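PDB 3MPR: putative endonuclease/exonuclease/phosphatase family protein from Bacteroides thetaiotaomicron, which probably cleaves nucleic acid phosphodiester bonds as a metal-dependent nuclease of the DNase I-like superfamily, with its natural substrate not established. Local coordinates for residues C52-H55 with Q56-D59; A274-S278 with D279-V283. One frame throughout, in Å; residues are numbered along the deposited sequence.

Interaction 1. Residues C52-H55 with Q56-D59; sequences CFLH and QLKD
C52 and L57 meet in a local contact at the start of helix 54-63, the first turn of a helix entered by a short link after strand 46-50. F53 holds the N-cap position, and three backbone bonds of the i to i+4 kind establish the turn: L57 N gives to F53 O, K58 N to L54 O, and D59 N to H55 O, all within 3.0 to 3.2 Å.

On the buried side, CB of C52 presses on CD2 of L57 at 3.5 Å, tighter than usual for two carbons, while SG lies farther from the same methyl, at 4.0 Å. L54 and K58 meet one turn apart, the aliphatic part of the lysine, extended beyond CG, bringing CE to 3.9 Å from CG of L54. CG of H55 lies between its own N and carbonyl carbon (chi1 75°), which puts the ring over N and CG of Q56; that CG sits over one ring face in a CH-pi contact, 4.0 Å from the centroid and 22° off the normal.

Outside this turn, L54, L57 and K58 all pack on Y69 of strand 67-70, an edge strand of the seven-stranded sheet. Q56 touches W28, whose NE1 is hydrogen-bonded to OD2 of D59; with Y32 beside D59, this joins the turn to helix 28-41.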
ATOM      1  N   CYS A  52      12.162 -11.050 -15.977  1.00 11.06           N
ATOM      2  CA  CYS A  52      11.600 -10.479 -17.200  1.00 11.70           C
ATOM      3  C   CYS A  52      12.416 -10.803 -18.449  1.00 12.33           C
ATOM      4  O   CYS A  52      13.619 -10.593 -18.482  1.00 12.34           O
ATOM      5  CB  CYS A  52      11.504  -8.964 -17.087  1.00 12.31           C
ATOM      6  SG  CYS A  52      10.180  -8.415 -15.994  1.00 15.84           S
ATOM      7  N   PHE A  53      11.740 -11.266 -19.489  1.00 10.97           N
ATOM      8  CA  PHE A  53      12.350 -11.300 -20.802  1.00 11.89           C
ATOM      9  C   PHE A  53      12.274  -9.885 -21.353  1.00 12.20           C
ATOM     10  O   PHE A  53      11.543  -9.051 -20.830  1.00 13.80           O
ATOM     11  CB  PHE A  53      11.618 -12.294 -21.709  1.00 10.51           C
ATOM     12  CG  PHE A  53      11.796 -13.724 -21.306  1.00 19.85           C
ATOM     13  CD1 PHE A  53      13.024 -14.343 -21.434  1.00 23.94           C
ATOM     14  CD2 PHE A  53      10.726 -14.460 -20.826  1.00 26.31           C
ATOM     15  CE1 PHE A  53      13.193 -15.664 -21.071  1.00 30.01           C
ATOM     16  CE2 PHE A  53      10.889 -15.781 -20.457  1.00 28.83           C
ATOM     17  CZ  PHE A  53      12.125 -16.384 -20.580  1.00 30.71           C
ATOM     18  N   LEU A  54      13.030  -9.592 -22.403  1.00  9.55           N
ATOM     19  CA  LEU A  54      13.059  -8.230 -22.908  1.00 10.48           C
ATOM     20  C   LEU A  54      11.666  -7.715 -23.278  1.00 11.97           C
ATOM     21  O   LEU A  54      11.357  -6.552 -23.051  1.00 12.17           O
ATOM     22  CB  LEU A  54      14.009  -8.113 -24.111  1.00 16.20           C
ATOM     23  CG  LEU A  54      14.102  -6.737 -24.778  1.00 20.52           C
ATOM     24  CD1 LEU A  54      14.575  -5.675 -23.797  1.00 19.70           C
ATOM     25  CD2 LEU A  54      15.013  -6.782 -26.008  1.00 22.48           C
ATOM     26  N   HIS A  55      10.822  -8.563 -23.859  1.00 12.77           N
ATOM     27  CA  HIS A  55       9.504  -8.083 -24.251  1.00 13.67           C
ATOM     28  C   HIS A  55       8.687  -7.613 -23.045  1.00 13.61           C
ATOM     29  O   HIS A  55       7.954  -6.629 -23.134  1.00 10.75           O
ATOM     30  CB  HIS A  55       8.740  -9.093 -25.120  1.00 18.15           C
ATOM     31  CG  HIS A  55       8.191 -10.273 -24.376  1.00 14.64           C
ATOM     32  ND1 HIS A  55       8.910 -11.432 -24.181  1.00 19.30           N
ATOM     33  CD2 HIS A  55       6.968 -10.498 -23.845  1.00 13.72           C
ATOM     34  CE1 HIS A  55       8.164 -12.310 -23.535  1.00 13.57           C
ATOM     35  NE2 HIS A  55       6.978 -11.767 -23.319  1.00 18.24           N
ATOM     36  N   GLN A  56       8.846  -8.301 -21.917  1.00 12.54           N
ATOM     37  CA  GLN A  56       8.187  -7.903 -20.676  1.00  9.15           C
ATOM     38  C   GLN A  56       8.717  -6.567 -20.145  1.00  6.98           C
ATOM     39  O   GLN A  56       7.966  -5.767 -19.582  1.00 11.58           O
ATOM     40  CB  GLN A  56       8.398  -8.981 -19.617  1.00 11.95           C
ATOM     41  CG  GLN A  56       7.739 -10.310 -19.937  1.00  9.27           C
ATOM     42  CD  GLN A  56       7.983 -11.312 -18.847  1.00 12.67           C
ATOM     43  OE1 GLN A  56       7.322 -11.285 -17.805  1.00 15.93           O
ATOM     44  NE2 GLN A  56       8.950 -12.187 -19.057  1.00  7.44           N
ATOM     45  N   LEU A  57      10.019  -6.333 -20.299  1.00 10.47           N
ATOM     46  CA  LEU A  57      10.604  -5.059 -19.880  1.00  6.85           C
ATOM     47  C   LEU A  57      10.016  -3.916 -20.695  1.00 13.04           C
ATOM     48  O   LEU A  57       9.721  -2.845 -20.159  1.00 10.18           O
ATOM     49  CB  LEU A  57      12.130  -5.094 -20.015  1.00  8.32           C
ATOM     50  CG  LEU A  57      12.850  -6.095 -19.100  1.00  8.25           C
ATOM     51  CD1 LEU A  57      14.334  -6.105 -19.423  1.00  9.21           C
ATOM     52  CD2 LEU A  57      12.623  -5.735 -17.618  1.00 11.39           C
ATOM     53  N   LYS A  58       9.845  -4.142 -22.000  1.00 12.41           N
ATOM     54  CA  LYS A  58       9.294  -3.104 -22.873  1.00  9.56           C
ATOM     55  C   LYS A  58       7.838  -2.793 -22.519  1.00  8.60           C
ATOM     56  O   LYS A  58       7.415  -1.641 -22.536  1.00 13.77           O
ATOM     57  CB  LYS A  58       9.427  -3.524 -24.343  1.00  7.93           C
ATOM     58  CG  LYS A  58      10.856  -3.358 -24.847  1.00 14.01           C
ATOM     59  CD  LYS A  58      11.030  -3.917 -26.244  1.00 16.25           C
ATOM     60  CE  LYS A  58      12.469  -3.746 -26.721  1.00 18.75           C
ATOM     61  NZ  LYS A  58      12.631  -4.419 -28.047  1.00 29.26           N
ATOM     62  N   ASP A  59       7.079  -3.832 -22.198  1.00 10.35           N
ATOM     63  CA  ASP A  59       5.704  -3.666 -21.736  1.00 10.80           C
ATOM     64  C   ASP A  59       5.662  -2.832 -20.465  1.00 14.17           C
ATOM     65  O   ASP A  59       4.818  -1.943 -20.307  1.00 11.34           O
ATOM     66  CB  ASP A  59       5.071  -5.022 -21.414  1.00 11.24           C
ATOM     67  CG  ASP A  59       4.938  -5.913 -22.626  1.00 18.90           C
ATOM     68  OD1 ASP A  59       5.004  -5.387 -23.756  1.00 24.11           O
ATOM     69  OD2 ASP A  59       4.760  -7.137 -22.435  1.00 14.12           O
TER

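Interaction 2. Residues A274-S278 with D279-V283; sequences ARTPS and DHFPV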
ATOM      1  N   ALA A 274      -9.719 -14.369  -6.626  1.00 10.98           N
ATOM      2  CA  ALA A 274      -8.568 -13.510  -6.405  1.00 10.52           C
ATOM      3  C   ALA A 274      -7.400 -14.011  -7.232  1.00 12.84           C
ATOM      4  O   ALA A 274      -7.240 -15.216  -7.421  1.00 14.36           O
ATOM      5  CB  ALA A 274      -8.200 -13.485  -4.932  1.00 13.04           C
ATOM      6  N   ARG A 275      -6.591 -13.077  -7.726  1.00  9.60           N
ATOM      7  CA  ARG A 275      -5.386 -13.392  -8.489  1.00  8.55           C
ATOM      8  C   ARG A 275      -4.268 -12.528  -7.933  1.00 10.10           C
ATOM      9  O   ARG A 275      -4.501 -11.363  -7.616  1.00  8.66           O
ATOM     10  CB  ARG A 275      -5.574 -12.994  -9.960  1.00 11.34           C
ATOM     11  CG  ARG A 275      -6.582 -13.820 -10.734  1.00 14.66           C
ATOM     12  CD  ARG A 275      -5.953 -15.126 -11.173  1.00 15.49           C
ATOM     13  NE  ARG A 275      -6.897 -15.965 -11.911  1.00 15.75           N
ATOM     14  CZ  ARG A 275      -6.613 -17.190 -12.341  1.00 13.68           C
ATOM     15  NH1 ARG A 275      -5.413 -17.713 -12.110  1.00 11.94           N
ATOM     16  NH2 ARG A 275      -7.528 -17.893 -12.997  1.00 12.59           N
ATOM     17  N   THR A 276      -3.060 -13.073  -7.830  1.00  7.45           N
ATOM     18  CA  THR A 276      -1.932 -12.261  -7.391  1.00  8.63           C
ATOM     19  C   THR A 276      -1.246 -11.696  -8.641  1.00  9.85           C
ATOM     20  O   THR A 276      -1.140 -12.387  -9.651  1.00 10.73           O
ATOM     21  CB  THR A 276      -0.940 -13.070  -6.544  1.00  9.83           C
ATOM     22  OG1 THR A 276      -0.482 -14.207  -7.296  1.00 11.06           O
ATOM     23  CG2 THR A 276      -1.604 -13.537  -5.258  1.00  9.25           C
ATOM     24  N   PRO A 277      -0.816 -10.428  -8.587  1.00 10.78           N
ATOM     25  CA  PRO A 277      -0.207  -9.786  -9.759  1.00  8.74           C
ATOM     26  C   PRO A 277       1.072 -10.503 -10.204  1.00 10.31           C
ATOM     27  O   PRO A 277       1.375 -10.500 -11.389  1.00 11.13           O
ATOM     28  CB  PRO A 277       0.097  -8.370  -9.265  1.00 11.30           C
ATOM     29  CG  PRO A 277      -0.939  -8.131  -8.191  1.00 10.15           C
ATOM     30  CD  PRO A 277      -1.095  -9.465  -7.508  1.00 11.69           C
ATOM     31  N   SER A 278       1.803 -11.102  -9.270  1.00  7.16           N
ATOM     32  CA  SER A 278       2.889 -12.009  -9.634  1.00 12.17           C
ATOM     33  C   SER A 278       2.910 -13.162  -8.650  1.00 10.23           C
ATOM     34  O   SER A 278       2.138 -13.172  -7.704  1.00  8.89           O
ATOM     35  CB  SER A 278       4.244 -11.299  -9.636  1.00 10.68           C
ATOM     36  OG  SER A 278       5.258 -12.227  -9.982  1.00 12.90           O
ATOM     37  N   ASP A 279       3.778 -14.143  -8.865  1.00 13.41           N
ATOM     38  CA  ASP A 279       3.845 -15.243  -7.909  1.00 11.80           C
ATOM     39  C   ASP A 279       4.746 -14.934  -6.709  1.00  8.80           C
ATOM     40  O   ASP A 279       4.933 -15.774  -5.822  1.00  8.91           O
ATOM     41  CB  ASP A 279       4.159 -16.595  -8.574  1.00 12.68           C
ATOM     42  CG  ASP A 279       5.562 -16.675  -9.125  1.00 14.84           C
ATOM     43  OD1 ASP A 279       6.191 -15.618  -9.340  1.00 17.35           O
ATOM     44  OD2 ASP A 279       6.030 -17.814  -9.347  1.00 15.43           O
ATOM     45  N   HIS A 280       5.278 -13.713  -6.668  1.00  8.80           N
ATOM     46  CA  HIS A 280       5.811 -13.171  -5.417  1.00  8.77           C
ATOM     47  C   HIS A 280       4.997 -11.934  -5.035  1.00  9.70           C
ATOM     48  O   HIS A 280       4.289 -11.357  -5.869  1.00  7.85           O
ATOM     49  CB  HIS A 280       7.269 -12.740  -5.571  1.00  8.24           C
ATOM     50  CG  HIS A 280       8.220 -13.863  -5.855  1.00  8.71           C
ATOM     51  ND1 HIS A 280       8.135 -14.655  -6.984  1.00 15.40           N
ATOM     52  CD2 HIS A 280       9.305 -14.295  -5.173  1.00  6.94           C
ATOM     53  CE1 HIS A 280       9.121 -15.538  -6.973  1.00  6.91           C
ATOM     54  NE2 HIS A 280       9.847 -15.338  -5.886  1.00 14.31           N
ATOM     55  N   PHE A 281       5.120 -11.514  -3.781  1.00  6.06           N
ATOM     56  CA  PHE A 281       4.660 -10.186  -3.388  1.00  9.33           C
ATOM     57  C   PHE A 281       5.829  -9.219  -3.480  1.00  9.73           C
ATOM     58  O   PHE A 281       6.945  -9.595  -3.166  1.00  8.81           O
ATOM     59  CB  PHE A 281       4.148 -10.198  -1.954  1.00  9.53           C
ATOM     60  CG  PHE A 281       2.938 -11.064  -1.755  1.00 11.55           C
ATOM     61  CD1 PHE A 281       1.800 -10.860  -2.511  1.00  7.58           C
ATOM     62  CD2 PHE A 281       2.937 -12.074  -0.810  1.00 14.82           C
ATOM     63  CE1 PHE A 281       0.685 -11.649  -2.338  1.00  6.93           C
ATOM     64  CE2 PHE A 281       1.817 -12.872  -0.636  1.00 11.74           C
ATOM     65  CZ  PHE A 281       0.697 -12.656  -1.405  1.00  8.97           C
ATOM     66  N   PRO A 282       5.568  -7.959  -3.881  1.00  7.81           N
ATOM     67  CA  PRO A 282       6.649  -6.967  -3.830  1.00  7.01           C
ATOM     68  C   PRO A 282       7.056  -6.660  -2.394  1.00  8.44           C
ATOM     69  O   PRO A 282       6.227  -6.663  -1.491  1.00  7.54           O
ATOM     70  CB  PRO A 282       6.025  -5.721  -4.463  1.00  7.09           C
ATOM     71  CG  PRO A 282       4.570  -5.898  -4.337  1.00 10.62           C
ATOM     72  CD  PRO A 282       4.298  -7.384  -4.360  1.00  6.24           C
ATOM     73  N   VAL A 283       8.342  -6.407  -2.193  1.00 11.45           N
ATOM     74  CA  VAL A 283       8.819  -5.929  -0.915  1.00  7.70           C
ATOM     75  C   VAL A 283       9.126  -4.444  -1.089  1.00  7.95           C
ATOM     76  O   VAL A 283       9.891  -4.071  -1.972  1.00  7.41           O
ATOM     77  CB  VAL A 283      10.111  -6.657  -0.486  1.00  9.68           C
ATOM     78  CG1 VAL A 283      10.721  -5.984   0.741  1.00  8.02           C
ATOM     79  CG2 VAL A 283       9.840  -8.149  -0.219  1.00  6.55           C
TER
HETATM   80  O   HOH W   1       2.117  -9.785  -6.363  1.00  6.68           O
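S278, D279 and H280 form the Ser-Asp-His signature at the C-terminal end of DNase I-like nucleases, close to the metal site: the H280 side chain lies about 5 Å from that of E51, a magnesium-binding residue. The D279-H280 pair is a His-carboxylate hydrogen bond, ND1 of H280 giving to OD1 of D279 at 3.2 Å. The carboxylate oxygen lies at the imidazole edge, only 10° out of the ring plane, whereas ND1 stands well above the carboxylate plane, 64° out of it. This bond limits rotation of the imidazole, whose ring also makes an edge-to-face contact with F214.

Just before the signature, OG1 of T276 is hydrogen-bonded to O of S278 at 2.8 Å, lying above the carbonyl plane, and also to OD1 of N215. The threonine torsion that sets OG1 between its own N and carbonyl carbon (chi1 57°) places CG2 anti to the carbonyl carbon, where it comes to 4.2 Å from CE1 of F281, and the two side chains cross at about a right angle. A water closes the bend, accepting from N of S278 at 3.2 Å and donating to O of H280 at 2.7 Å.

In the DNase I-like sandwich this segment links the small hairpin strand 272-275 to strand 283-289 of the seven-stranded sheet, and in relatives the equivalent histidine lies in the active site, consistent with a similar role here. OG of S278 is hydrogen-bonded to O of N13, at the end of strand 5-13 beside strand 283-289. P277 packs on V34, I35 and M38 of helix 28-41, while F281 touches R249 of the second subunit.

In the fold
Interactions 1 and 2 do not touch; their centres are 18 Å apart and their nearest atoms about 8 Å apart. What relates them is E51, the magnesium-binding residue, although no metal is bound to this chain in the model. Interaction 1 follows E51 directly in sequence, with the C52 side chain about 6 Å from that of E51; in interaction 2 the side chain of H280, from the far end of the chain, lies about 5 Å from the side chain of E51. Helix 28-41 provides a second connection, since its residues meet both the turn 52-59 and P277. The two local contacts thus border one metal site from separate parts of the sequence.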